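Local coordinates for plasmin and fibronectin-binding protein A (Streptococcus pneumoniae, PDB 4MR0) that acts as a fibronectin-dependent surface adhesin and invasin, binding human fibronectin, plasmin, plasminogen and serum albumin, at residues V470-S475 / S498-K503; D442-A447 / E477-N482; N150-E155 / E173-A178; G218-M223 / N258-D263; I307-R312 / L356-P361. One frame throughout, in Å; residues are numbered along the deposited sequence.

Interaction 1: V470-S475 / S498-K503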
# COMPACT_ATOMS: atom_id res chain seq x y z
N VAL A 470 -16.33 -1.42 -10.84
CA VAL A 470 -17.30 -2.50 -10.84
C VAL A 470 -17.19 -3.27 -9.53
O VAL A 470 -16.16 -3.87 -9.23
CB VAL A 470 -17.05 -3.48 -12.00
CG1 VAL A 470 -17.99 -4.68 -11.89
CG2 VAL A 470 -17.25 -2.77 -13.33
N ILE A 471 -18.26 -3.23 -8.75
CA ILE A 471 -18.29 -3.91 -7.47
C ILE A 471 -19.22 -5.12 -7.51
O ILE A 471 -20.43 -4.98 -7.72
CB ILE A 471 -18.75 -2.95 -6.36
CG1 ILE A 471 -17.77 -1.78 -6.26
CG2 ILE A 471 -18.86 -3.70 -5.02
CD1 ILE A 471 -18.14 -0.74 -5.20
N ASN A 472 -18.65 -6.30 -7.31
CA ASN A 472 -19.43 -7.54 -7.29
C ASN A 472 -19.47 -8.03 -5.85
O ASN A 472 -18.58 -8.76 -5.40
CB ASN A 472 -18.79 -8.60 -8.19
CG ASN A 472 -18.70 -8.16 -9.63
OD1 ASN A 472 -19.71 -7.78 -10.23
ND2 ASN A 472 -17.50 -8.22 -10.20
N ASN A 473 -20.49 -7.62 -5.11
CA ASN A 473 -20.63 -8.01 -3.72
C ASN A 473 -21.68 -9.11 -3.53
O ASN A 473 -22.89 -8.83 -3.59
CB ASN A 473 -20.99 -6.80 -2.86
CG ASN A 473 -20.85 -7.08 -1.37
OD1 ASN A 473 -20.79 -8.24 -0.95
ND2 ASN A 473 -20.81 -6.02 -0.56
N ASN A 474 -21.24 -10.34 -3.31
CA ASN A 474 -22.18 -11.44 -3.08
C ASN A 474 -22.03 -12.00 -1.67
O ASN A 474 -22.27 -13.19 -1.44
CB ASN A 474 -22.01 -12.57 -4.10
CG ASN A 474 -20.62 -12.64 -4.67
OD1 ASN A 474 -20.34 -12.05 -5.72
ND2 ASN A 474 -19.74 -13.36 -3.99
N SER A 475 -21.63 -11.14 -0.74
CA SER A 475 -21.49 -11.55 0.65
C SER A 475 -22.90 -11.67 1.21
O SER A 475 -23.81 -11.00 0.73
CB SER A 475 -20.71 -10.49 1.44
OG SER A 475 -21.45 -9.29 1.54
N SER A 498 -20.69 0.50 -11.33
CA SER A 498 -21.64 -0.60 -11.38
C SER A 498 -21.53 -1.40 -10.08
O SER A 498 -20.46 -1.91 -9.74
CB SER A 498 -21.36 -1.52 -12.57
OG SER A 498 -21.66 -0.89 -13.80
N ILE A 499 -22.64 -1.52 -9.36
CA ILE A 499 -22.66 -2.26 -8.11
C ILE A 499 -23.62 -3.45 -8.14
O ILE A 499 -24.84 -3.27 -8.24
CB ILE A 499 -23.05 -1.33 -6.94
CG1 ILE A 499 -22.10 -0.13 -6.91
CG2 ILE A 499 -22.98 -2.10 -5.62
CD1 ILE A 499 -22.41 0.87 -5.81
N PHE A 500 -23.07 -4.66 -8.05
CA PHE A 500 -23.88 -5.88 -8.07
C PHE A 500 -23.94 -6.54 -6.70
O PHE A 500 -22.98 -7.21 -6.29
CB PHE A 500 -23.31 -6.91 -9.06
CG PHE A 500 -23.27 -6.45 -10.49
CD1 PHE A 500 -22.31 -5.55 -10.92
CD2 PHE A 500 -24.18 -6.96 -11.42
CE1 PHE A 500 -22.24 -5.15 -12.26
CE2 PHE A 500 -24.13 -6.57 -12.76
CZ PHE A 500 -23.16 -5.67 -13.18
N GLY A 501 -25.04 -6.37 -5.98
CA GLY A 501 -25.18 -7.01 -4.68
C GLY A 501 -24.90 -6.16 -3.46
O GLY A 501 -24.28 -5.10 -3.54
N GLY A 502 -25.36 -6.64 -2.31
CA GLY A 502 -25.15 -5.93 -1.07
C GLY A 502 -26.41 -5.29 -0.53
O GLY A 502 -27.52 -5.66 -0.91
N LYS A 503 -26.23 -4.33 0.36
CA LYS A 503 -27.35 -3.62 0.97
C LYS A 503 -27.42 -2.21 0.39
O LYS A 503 -28.20 -1.95 -0.52
CB LYS A 503 -27.15 -3.58 2.49
CG LYS A 503 -28.36 -3.12 3.29
CD LYS A 503 -28.41 -3.87 4.62
CE LYS A 503 -29.34 -3.20 5.61
NZ LYS A 503 -28.79 -1.90 6.08
O HOH W 1 -24.76 -9.84 -1.85
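N472 and F500 share one first torsion: each CG stands anti to its own carbonyl carbon (chi1 -61° in both), and the two side chains run side by side from the same face of the sheet. OD1 of N472 comes obliquely to the ring, 3.5 Å from F500 CD1, with the amide and ring planes turned 49° apart. The other end of this amide, ND2, is taken by N439 of strand 431-440, while F500 stacks on Y523 of strand 515-523. On the opposite face I471 and I499 repeat each other, I471 CD1 lying 4.4 Å from I499 CG1, as suits branched aliphatic residues aligned in a buried row. The strands are parallel and in register. I471 N reaches S498 O at 2.7 Å and F500 N reaches I471 O at 2.7 Å, both almost straight, but the next bond, N473 N to F500 O, is clearly bent. N473 OD1 accepts from S475 N, which makes an Asx turn, and also from S475 OG. G501 CA packs 3.1 Å from N473 O, where a CB would clash, and its positive phi also calls for glycine. A water bridges N473 O and S475 O. Such parallel, in-register rungs, with isoleucine over isoleucine on the buried face, typify a right-handed parallel beta-helix, the fold of this part of the adhesin.

Interaction 2: D442-A447 / E477-N482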
# COMPACT_ATOMS: atom_id res chain seq x y z
N ASP A 442 -16.94 -11.30 1.72
CA ASP A 442 -16.96 -11.03 3.15
C ASP A 442 -17.96 -9.93 3.47
O ASP A 442 -17.85 -8.81 2.96
CB ASP A 442 -15.56 -10.61 3.63
CG ASP A 442 -15.55 -10.17 5.08
OD1 ASP A 442 -16.16 -10.87 5.91
OD2 ASP A 442 -14.91 -9.14 5.39
N PRO A 443 -18.96 -10.23 4.32
CA PRO A 443 -19.97 -9.23 4.67
C PRO A 443 -19.46 -8.03 5.46
O PRO A 443 -20.15 -7.02 5.59
CB PRO A 443 -21.01 -10.04 5.45
CG PRO A 443 -20.21 -11.14 6.05
CD PRO A 443 -19.27 -11.53 4.93
N LYS A 444 -18.24 -8.12 5.98
CA LYS A 444 -17.65 -7.03 6.76
C LYS A 444 -16.71 -6.16 5.93
O LYS A 444 -16.11 -5.22 6.46
CB LYS A 444 -16.88 -7.59 7.96
CG LYS A 444 -17.76 -8.14 9.08
CD LYS A 444 -16.89 -8.71 10.20
CE LYS A 444 -17.62 -8.70 11.54
NZ LYS A 444 -18.88 -9.48 11.50
N THR A 445 -16.57 -6.47 4.65
CA THR A 445 -15.67 -5.71 3.79
C THR A 445 -16.36 -4.67 2.91
O THR A 445 -17.30 -4.96 2.17
CB THR A 445 -14.82 -6.65 2.89
OG1 THR A 445 -13.89 -7.36 3.70
CG2 THR A 445 -14.05 -5.85 1.84
N LYS A 446 -15.85 -3.45 3.00
CA LYS A 446 -16.33 -2.31 2.24
C LYS A 446 -15.41 -2.21 1.02
O LYS A 446 -14.20 -2.39 1.15
CB LYS A 446 -16.22 -1.05 3.10
CG LYS A 446 -16.99 0.16 2.61
CD LYS A 446 -16.68 1.36 3.49
CE LYS A 446 -17.93 1.89 4.19
NZ LYS A 446 -17.82 1.77 5.67
N ALA A 447 -15.97 -1.93 -0.15
CA ALA A 447 -15.14 -1.83 -1.35
C ALA A 447 -14.32 -0.54 -1.37
O ALA A 447 -13.09 -0.58 -1.41
CB ALA A 447 -16.02 -1.89 -2.60
N GLU A 477 -25.77 -10.99 3.87
CA GLU A 477 -26.16 -10.01 4.88
C GLU A 477 -25.03 -9.03 5.19
O GLU A 477 -24.53 -8.96 6.31
CB GLU A 477 -26.63 -10.73 6.14
CG GLU A 477 -28.08 -11.21 6.03
CD GLU A 477 -28.43 -12.30 7.03
OE1 GLU A 477 -28.06 -12.18 8.21
OE2 GLU A 477 -29.09 -13.28 6.62
N THR A 478 -24.65 -8.27 4.17
CA THR A 478 -23.59 -7.27 4.27
C THR A 478 -23.86 -6.32 5.43
O THR A 478 -25.00 -5.94 5.69
CB THR A 478 -23.49 -6.46 2.97
OG1 THR A 478 -23.58 -7.34 1.85
CG2 THR A 478 -22.16 -5.73 2.91
N GLU A 479 -22.80 -5.92 6.12
CA GLU A 479 -22.91 -5.04 7.28
C GLU A 479 -22.60 -3.56 7.06
O GLU A 479 -22.60 -2.79 8.01
CB GLU A 479 -22.04 -5.58 8.40
CG GLU A 479 -22.48 -6.93 8.91
CD GLU A 479 -21.43 -7.61 9.76
OE1 GLU A 479 -20.84 -6.93 10.64
OE2 GLU A 479 -21.19 -8.82 9.56
N GLN A 480 -22.33 -3.17 5.82
CA GLN A 480 -22.04 -1.76 5.54
C GLN A 480 -22.16 -1.48 4.04
O GLN A 480 -22.26 -2.40 3.23
CB GLN A 480 -20.65 -1.36 6.05
CG GLN A 480 -19.49 -1.98 5.31
CD GLN A 480 -19.40 -3.48 5.51
OE1 GLN A 480 -19.51 -4.25 4.56
NE2 GLN A 480 -19.21 -3.89 6.76
N PRO A 481 -22.14 -0.19 3.66
CA PRO A 481 -22.25 0.23 2.26
C PRO A 481 -21.09 -0.25 1.38
O PRO A 481 -20.02 -0.61 1.89
CB PRO A 481 -22.29 1.75 2.35
CG PRO A 481 -22.81 2.01 3.74
CD PRO A 481 -22.07 0.98 4.55
N ASN A 482 -21.31 -0.24 0.07
CA ASN A 482 -20.28 -0.65 -0.88
C ASN A 482 -19.32 0.51 -1.10
O ASN A 482 -18.11 0.32 -1.20
CB ASN A 482 -20.91 -1.07 -2.20
CG ASN A 482 -21.53 -2.45 -2.15
OD1 ASN A 482 -22.74 -2.63 -2.37
ND2 ASN A 482 -20.71 -3.46 -1.85
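P443 and T478 form the close side of this contact. T478 CG2 rests 3.6 Å from P443 O, and the same carbonyl oxygen accepts a nearly straight bond from E479 N at 2.9 Å. P443 occupies the second position of a type I turn from D442 to T445, where its fixed phi fits. D442 steadies that turn: its OD2 takes the hydroxyl of T445 through the anti lone pair, and its OD1 is hydrogen-bonded to Y405 OH and accepts weakly from K444 N. K446 CG packs 3.2 Å from P481 O, and A447, small enough to fit, brings CB to 3.3 Å from N482 O, the acceptor of a weak bond from A447 N. The Q480 side chain folds back across the gap: with chi1 69° its CG sits in the crowded position between backbone N and carbonyl carbon, 4.1 Å from K446 CB. The outer side is looser. K444 and E479 cross obliquely, and K444 NZ meets the syn lone pair of E479 OE2 at 3.1 Å, with a weak bond to OE1; long, flexible, charged chains suit this more exposed edge. K446 NZ turns elsewhere, forming its salt bridge with E484. The contact joins neighbouring coils side by side, where strands 445-451 and 483-486 begin; A447 faces F438 and I440 of strand 431-440 and I471 of strand 462-473.

Interaction 3: N150-E155 / E173-A178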
# COMPACT_ATOMS: atom_id res chain seq x y z
N ASN A 150 26.45 -3.22 -14.05
CA ASN A 150 25.61 -4.41 -14.01
C ASN A 150 26.17 -5.53 -13.14
O ASN A 150 27.34 -5.92 -13.27
CB ASN A 150 25.39 -4.93 -15.43
CG ASN A 150 24.63 -3.94 -16.29
OD1 ASN A 150 23.46 -3.66 -16.04
ND2 ASN A 150 25.30 -3.41 -17.31
N VAL A 151 25.32 -6.04 -12.26
CA VAL A 151 25.66 -7.13 -11.34
C VAL A 151 24.68 -8.28 -11.59
O VAL A 151 23.47 -8.06 -11.69
CB VAL A 151 25.55 -6.67 -9.87
CG1 VAL A 151 25.80 -7.85 -8.93
CG2 VAL A 151 26.57 -5.56 -9.60
N TYR A 152 25.19 -9.50 -11.69
CA TYR A 152 24.33 -10.65 -11.94
C TYR A 152 24.36 -11.70 -10.83
O TYR A 152 25.39 -11.91 -10.18
CB TYR A 152 24.71 -11.31 -13.27
CG TYR A 152 23.84 -12.49 -13.64
CD1 TYR A 152 22.50 -12.30 -14.00
CD2 TYR A 152 24.35 -13.79 -13.63
CE1 TYR A 152 21.69 -13.38 -14.33
CE2 TYR A 152 23.54 -14.88 -13.96
CZ TYR A 152 22.21 -14.67 -14.31
OH TYR A 152 21.42 -15.75 -14.62
N PHE A 153 23.22 -12.35 -10.62
CA PHE A 153 23.08 -13.39 -9.61
C PHE A 153 22.67 -14.71 -10.25
O PHE A 153 21.53 -14.85 -10.72
CB PHE A 153 22.01 -13.03 -8.57
CG PHE A 153 22.40 -11.91 -7.63
CD1 PHE A 153 22.43 -10.59 -8.08
CD2 PHE A 153 22.68 -12.18 -6.30
CE1 PHE A 153 22.74 -9.55 -7.20
CE2 PHE A 153 22.99 -11.14 -5.41
CZ PHE A 153 23.02 -9.83 -5.86
N PRO A 154 23.59 -15.69 -10.31
CA PRO A 154 23.29 -17.00 -10.90
C PRO A 154 22.32 -17.76 -9.99
O PRO A 154 22.06 -17.34 -8.86
CB PRO A 154 24.67 -17.68 -10.94
CG PRO A 154 25.61 -16.52 -11.09
CD PRO A 154 25.04 -15.52 -10.11
N GLU A 155 21.79 -18.88 -10.48
CA GLU A 155 20.88 -19.69 -9.69
C GLU A 155 21.53 -19.99 -8.34
O GLU A 155 22.74 -20.19 -8.27
CB GLU A 155 20.59 -21.02 -10.40
CG GLU A 155 19.62 -21.91 -9.65
CD GLU A 155 19.47 -23.29 -10.27
OE1 GLU A 155 19.54 -23.39 -11.51
OE2 GLU A 155 19.27 -24.26 -9.50
N GLU A 173 20.54 -7.94 -11.59
CA GLU A 173 19.67 -8.85 -12.33
C GLU A 173 19.88 -10.22 -11.69
O GLU A 173 21.01 -10.70 -11.58
CB GLU A 173 20.08 -8.91 -13.80
CG GLU A 173 19.12 -9.71 -14.67
CD GLU A 173 19.69 -10.02 -16.05
OE1 GLU A 173 20.62 -9.30 -16.49
OE2 GLU A 173 19.19 -10.97 -16.70
N LEU A 174 18.79 -10.84 -11.25
CA LEU A 174 18.89 -12.15 -10.63
C LEU A 174 18.20 -13.21 -11.46
O LEU A 174 17.15 -12.97 -12.05
CB LEU A 174 18.28 -12.15 -9.23
CG LEU A 174 18.92 -11.18 -8.23
CD1 LEU A 174 18.37 -9.77 -8.43
CD2 LEU A 174 18.64 -11.66 -6.80
N ASN A 175 18.82 -14.39 -11.51
CA ASN A 175 18.28 -15.52 -12.23
C ASN A 175 16.92 -15.84 -11.62
O ASN A 175 16.66 -15.54 -10.45
CB ASN A 175 19.23 -16.71 -12.10
CG ASN A 175 18.74 -17.94 -12.84
OD1 ASN A 175 17.90 -18.69 -12.35
ND2 ASN A 175 19.27 -18.14 -14.04
N GLU A 176 16.05 -16.45 -12.41
CA GLU A 176 14.72 -16.81 -11.94
C GLU A 176 14.83 -17.71 -10.71
O GLU A 176 13.99 -17.64 -9.81
CB GLU A 176 13.98 -17.53 -13.07
CG GLU A 176 14.86 -17.82 -14.28
CD GLU A 176 15.32 -16.55 -15.01
OE1 GLU A 176 16.55 -16.34 -15.12
OE2 GLU A 176 14.45 -15.78 -15.46
N LYS A 177 15.86 -18.54 -10.67
CA LYS A 177 16.05 -19.44 -9.54
C LYS A 177 17.06 -18.92 -8.52
O LYS A 177 17.62 -19.69 -7.74
CB LYS A 177 16.45 -20.84 -10.03
CG LYS A 177 15.38 -21.47 -10.92
CD LYS A 177 15.31 -22.98 -10.74
CE LYS A 177 16.50 -23.69 -11.39
NZ LYS A 177 16.41 -23.67 -12.88
N ALA A 178 17.29 -17.61 -8.54
CA ALA A 178 18.20 -16.99 -7.59
C ALA A 178 17.32 -16.45 -6.46
O ALA A 178 16.33 -15.76 -6.71
CB ALA A 178 18.97 -15.85 -8.24
O HOH W 2 18.98 -15.22 -15.91
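F153 and L174 make the innermost contact. L174 CG packs 3.6 Å from F153 CD1, and its CD2 lies over one ring face, displaced toward the rim and 4.2 Å from the centroid, a CH-pi contact that suits a buried aromatic beside leucine. Paired on the same face, both set CG anti to the carbonyl carbon (chi1 -71° and -60°), and the two side chains lie side by side. These are neighbouring parallel rungs of the beta-helix, in its pectate lyase-like region, held by E173 N to V151 O, F153 N to E173 O and N175 N to F153 O. On the other face Y152 CD1 comes to 3.3 Å from E173 O, and its phenol oxygen shares a water with E176 OE1. N175 OD1 receives K177 N at 2.6 Å in an Asx turn, within a type I turn closed by A178 N to N175 O. This turn sets K177 alongside E155. Their salt bridge is long, E155 OE1 to K177 NZ 3.4 Å. A178 CB, small, fits 3.5 Å from P154 O. Y158 meets the F153 ring edge-to-face, I135 of helix 132-143 touches F153, and strand 150-153 lies between strands 116-117 and 170-174.

Interaction 4: G218-M223 / N258-D263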
# COMPACT_ATOMS: atom_id res chain seq x y z
N GLY A 218 14.29 -9.52 -11.17
CA GLY A 218 14.36 -10.97 -11.09
C GLY A 218 14.56 -11.64 -9.75
O GLY A 218 14.88 -11.00 -8.74
N GLY A 219 14.36 -12.95 -9.75
CA GLY A 219 14.55 -13.75 -8.55
C GLY A 219 13.51 -13.62 -7.45
O GLY A 219 12.39 -13.14 -7.64
N THR A 220 13.93 -14.06 -6.27
CA THR A 220 13.08 -14.05 -5.10
C THR A 220 13.87 -13.45 -3.95
O THR A 220 15.11 -13.53 -3.92
CB THR A 220 12.69 -15.49 -4.70
OG1 THR A 220 11.92 -16.10 -5.74
CG2 THR A 220 11.90 -15.50 -3.40
N ILE A 221 13.16 -12.80 -3.03
CA ILE A 221 13.78 -12.26 -1.83
C ILE A 221 12.97 -12.89 -0.72
O ILE A 221 11.79 -12.58 -0.56
CB ILE A 221 13.68 -10.72 -1.72
CG1 ILE A 221 14.48 -10.06 -2.84
CG2 ILE A 221 14.20 -10.26 -0.37
CD1 ILE A 221 14.42 -8.52 -2.83
N ASP A 222 13.57 -13.82 0.01
CA ASP A 222 12.90 -14.50 1.11
C ASP A 222 13.15 -13.64 2.34
O ASP A 222 14.23 -13.67 2.92
CB ASP A 222 13.51 -15.89 1.32
CG ASP A 222 12.72 -16.74 2.30
OD1 ASP A 222 12.02 -16.17 3.15
OD2 ASP A 222 12.81 -17.99 2.22
N MET A 223 12.16 -12.88 2.75
CA MET A 223 12.34 -12.03 3.91
C MET A 223 12.42 -12.87 5.19
O MET A 223 12.64 -12.34 6.29
CB MET A 223 11.21 -11.00 3.94
CG MET A 223 11.25 -10.09 2.71
SD MET A 223 9.90 -8.85 2.59
CE MET A 223 8.58 -9.99 1.82
N ASN A 258 9.77 -7.70 -11.51
CA ASN A 258 9.76 -9.15 -11.59
C ASN A 258 10.47 -9.80 -10.41
O ASN A 258 11.36 -10.65 -10.58
CB ASN A 258 10.38 -9.61 -12.91
CG ASN A 258 10.13 -11.09 -13.18
OD1 ASN A 258 9.10 -11.63 -12.79
ND2 ASN A 258 11.07 -11.74 -13.86
N VAL A 259 10.08 -9.40 -9.21
CA VAL A 259 10.66 -9.96 -8.00
C VAL A 259 9.56 -10.60 -7.17
O VAL A 259 8.45 -10.07 -7.07
CB VAL A 259 11.33 -8.88 -7.13
CG1 VAL A 259 11.92 -9.53 -5.89
CG2 VAL A 259 12.40 -8.14 -7.92
N THR A 260 9.86 -11.76 -6.58
CA THR A 260 8.90 -12.44 -5.73
C THR A 260 9.34 -12.19 -4.28
O THR A 260 10.40 -12.63 -3.88
CB THR A 260 8.89 -13.96 -6.01
OG1 THR A 260 8.45 -14.19 -7.35
CG2 THR A 260 7.93 -14.68 -5.06
N PHE A 261 8.52 -11.46 -3.52
CA PHE A 261 8.83 -11.15 -2.13
C PHE A 261 8.06 -12.11 -1.22
O PHE A 261 6.84 -12.17 -1.28
CB PHE A 261 8.41 -9.73 -1.78
CG PHE A 261 9.09 -8.69 -2.62
CD1 PHE A 261 8.61 -8.38 -3.90
CD2 PHE A 261 10.17 -7.98 -2.12
CE1 PHE A 261 9.21 -7.39 -4.66
CE2 PHE A 261 10.78 -6.98 -2.87
CZ PHE A 261 10.29 -6.68 -4.15
N LYS A 262 8.78 -12.82 -0.36
CA LYS A 262 8.13 -13.79 0.52
C LYS A 262 8.29 -13.61 2.02
O LYS A 262 9.36 -13.26 2.52
CB LYS A 262 8.62 -15.20 0.20
CG LYS A 262 8.38 -15.70 -1.21
CD LYS A 262 8.87 -17.14 -1.32
CE LYS A 262 8.66 -17.70 -2.72
NZ LYS A 262 9.08 -19.13 -2.79
N ASP A 263 7.20 -13.88 2.72
CA ASP A 263 7.15 -13.90 4.17
C ASP A 263 7.79 -12.78 4.99
O ASP A 263 8.79 -12.99 5.67
CB ASP A 263 7.70 -15.24 4.64
CG ASP A 263 7.07 -16.41 3.90
OD1 ASP A 263 5.82 -16.48 3.88
OD2 ASP A 263 7.81 -17.24 3.34
O HOH W 3 10.93 -13.18 -10.01
O HOH W 4 10.20 -17.90 4.10
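Strands 220-222 and 260-263, paired T220 with T260, I221 with F261 and D222 with K262, run parallel, their axes 4.8 Å apart and 16° askew, laced by bonds from T260 N to G219 O, I221 N to T260 O, K262 N to I221 O and M223 N to K262 O. G218 and G219 both adopt positive phi, which glycine does readily, and G218 CA comes close to N258 O; a water donates to both G219 O and N258 O. Inside, I221 and F261 lie side by side: I221 CD1 approaches F261 CE2 obliquely at 4.0 Å, and I221 CG1 meets V259 CG1 at 4.0 Å. V259 CG1 also sits over one face of F261, toward its rim. M223 closes the row, its thioether bent at chi3 (-83°) to bring CE to 3.6 Å from F261 CB, a use for a flexible apolar chain. Aligned apolar residues line the interior of a parallel beta-helix, here continued by F285, whose ring stacks on F261. The opposite, partly exposed face is polar. T220 OG1 lies 3.7 Å from T260 CB, and T220 CG2 rests against the extended K262 chain, 4.0 Å from CE; beta-branched threonines suit the strand. R284 takes T260 OG1 through NE and N258 OD1 through NH2. At the far end D222 OD1 and D263 OD2 stand 4.3 Å apart, like charges with a water close to both. D222 OD1 also accepts from N224 N, while D263 OD1 is held by S339 and S342.

Interaction 5: I307-R312 / L356-P361. With MN (manganese (II) ion), chain G.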
# COMPACT_ATOMS: atom_id res chain seq x y z
N ILE A 307 4.63 4.15 1.06
CA ILE A 307 5.10 5.30 0.31
C ILE A 307 4.90 6.44 1.29
O ILE A 307 3.78 6.79 1.65
CB ILE A 307 4.24 5.51 -0.95
CG1 ILE A 307 4.29 4.25 -1.82
CG2 ILE A 307 4.73 6.73 -1.73
CD1 ILE A 307 3.25 4.23 -2.93
N GLU A 308 6.00 7.04 1.73
CA GLU A 308 5.90 8.07 2.75
C GLU A 308 6.91 9.19 2.59
O GLU A 308 7.83 9.11 1.78
CB GLU A 308 6.16 7.39 4.10
CG GLU A 308 7.62 6.90 4.19
CD GLU A 308 7.85 5.86 5.27
OE1 GLU A 308 7.29 6.01 6.38
OE2 GLU A 308 8.62 4.91 5.01
N PRO A 309 6.73 10.28 3.36
CA PRO A 309 7.67 11.40 3.28
C PRO A 309 8.87 10.93 4.11
O PRO A 309 8.76 9.96 4.86
CB PRO A 309 6.90 12.56 3.92
CG PRO A 309 5.96 11.87 4.86
CD PRO A 309 5.49 10.68 4.06
N LEU A 310 10.00 11.62 3.99
CA LEU A 310 11.20 11.21 4.71
C LEU A 310 11.38 11.87 6.08
O LEU A 310 11.82 13.02 6.18
CB LEU A 310 12.42 11.47 3.81
CG LEU A 310 13.80 10.96 4.24
CD1 LEU A 310 13.78 9.46 4.46
CD2 LEU A 310 14.81 11.32 3.15
N THR A 311 11.03 11.12 7.12
CA THR A 311 11.17 11.58 8.51
C THR A 311 11.79 10.45 9.32
O THR A 311 11.74 9.29 8.91
CB THR A 311 9.80 11.94 9.15
OG1 THR A 311 9.02 10.75 9.34
CG2 THR A 311 9.04 12.92 8.26
N ARG A 312 12.37 10.77 10.46
CA ARG A 312 12.98 9.74 11.29
C ARG A 312 11.92 8.81 11.87
O ARG A 312 12.16 7.61 12.06
CB ARG A 312 13.82 10.40 12.39
CG ARG A 312 15.01 11.17 11.83
CD ARG A 312 15.80 11.91 12.90
NE ARG A 312 16.50 11.01 13.81
CZ ARG A 312 17.30 11.43 14.79
NH1 ARG A 312 17.50 12.73 14.98
NH2 ARG A 312 17.90 10.55 15.58
N LEU A 356 2.22 18.46 10.09
CA LEU A 356 2.34 19.76 9.42
C LEU A 356 3.72 19.88 8.79
O LEU A 356 3.93 20.67 7.86
CB LEU A 356 2.16 20.90 10.42
CG LEU A 356 0.77 21.11 11.02
CD1 LEU A 356 0.84 22.22 12.07
CD2 LEU A 356 -0.22 21.48 9.91
N SER A 357 4.67 19.08 9.29
CA SER A 357 6.05 19.11 8.81
C SER A 357 6.42 18.13 7.70
O SER A 357 7.57 18.08 7.29
CB SER A 357 7.00 18.90 9.99
OG SER A 357 6.83 19.91 10.97
N THR A 358 5.46 17.34 7.22
CA THR A 358 5.76 16.40 6.14
C THR A 358 5.08 16.85 4.86
O THR A 358 3.95 17.34 4.88
CB THR A 358 5.26 14.97 6.46
OG1 THR A 358 3.83 14.98 6.58
CG2 THR A 358 5.89 14.45 7.75
N GLN A 359 5.78 16.70 3.73
CA GLN A 359 5.21 17.06 2.44
C GLN A 359 4.55 15.80 1.88
O GLN A 359 5.16 14.74 1.82
CB GLN A 359 6.31 17.57 1.50
CG GLN A 359 5.80 18.15 0.18
CD GLN A 359 4.82 19.31 0.36
OE1 GLN A 359 5.13 20.30 1.03
NE2 GLN A 359 3.64 19.19 -0.25
N ASN A 360 3.28 15.94 1.47
CA ASN A 360 2.51 14.82 0.94
C ASN A 360 3.09 14.14 -0.30
O ASN A 360 3.42 14.81 -1.28
CB ASN A 360 1.08 15.29 0.61
CG ASN A 360 0.23 15.53 1.85
OD1 ASN A 360 0.73 15.61 2.97
ND2 ASN A 360 -1.08 15.65 1.64
N PRO A 361 3.25 12.80 -0.26
CA PRO A 361 3.77 12.13 -1.46
C PRO A 361 2.77 12.46 -2.58
O PRO A 361 1.56 12.44 -2.35
CB PRO A 361 3.74 10.66 -1.07
CG PRO A 361 4.12 10.72 0.40
CD PRO A 361 3.31 11.92 0.92
MN MN G . 8.37 3.75 6.98
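P309 lies against T358 and P361, and its ring can be followed atom by atom. CB comes first, 3.5 Å from the carbonyl oxygen of Q359. CG, the outermost atom, fits against T358 CB at 3.6 Å. CD, turning back to the nitrogen, rests 3.9 Å from P361 CG, the two rigid rings meeting at an oblique angle. P361 extends the apolar patch to I307, its CB 4.1 Å from I307 CG2 as those side chains slide past each other. T311 adds a methyl: CG2 of T311 and CG2 of T358 meet at 3.5 Å. Both threonines place OG1 between backbone N and carbonyl carbon (chi1 68° and 63°), while CG2 stands anti to the carbonyl carbon. The hydroxyls have work elsewhere, T358 OG1 with T355 N and T311 OG1 with G314 N. Threonine suits these places by offering a methyl to the contact and a hydroxyl to its own loop. The contact joins the end of strand 306-308 to the loop before strand 364-372, successive parts of the parallel beta-helix, and the touching chains run nearly opposite ways, 161° apart. E308 has its CB directed away from the loop, and its extended side chain carries the carboxylate to a manganese ion. OE2 binds at 2.3 Å and OE1 at 2.6 Å, a bidentate grip natural to a carboxylate. Q271, Q306 and the carbonyl oxygen of G314 complete the protein ligands; the T311 hydroxyl, bonded to G314 N, probably helps to position that carbonyl.

In the fold
The five contacts are spread along the beta-helix from interaction 3 near its start to interactions 1 and 2 near its far end; centres of 1 and 3 are 44 Å apart. Interactions 3 and 4 join directly: A178 O and T220 N lie 3.0 Å apart, probably hydrogen-bonded, which sets strand 178-182 beside strand 220-222. Interactions 1 and 2 also touch, S475 CB standing 3.4 Å from P443 N, and their segments alternate along the chain. Interaction 5 lies between these pairs, its nearest atoms about 13 Å from interaction 4 and about 17 Å from interaction 2. It alone holds a manganese ligand, although the D263 side chain of interaction 4 is about 8 Å from a manganese ion.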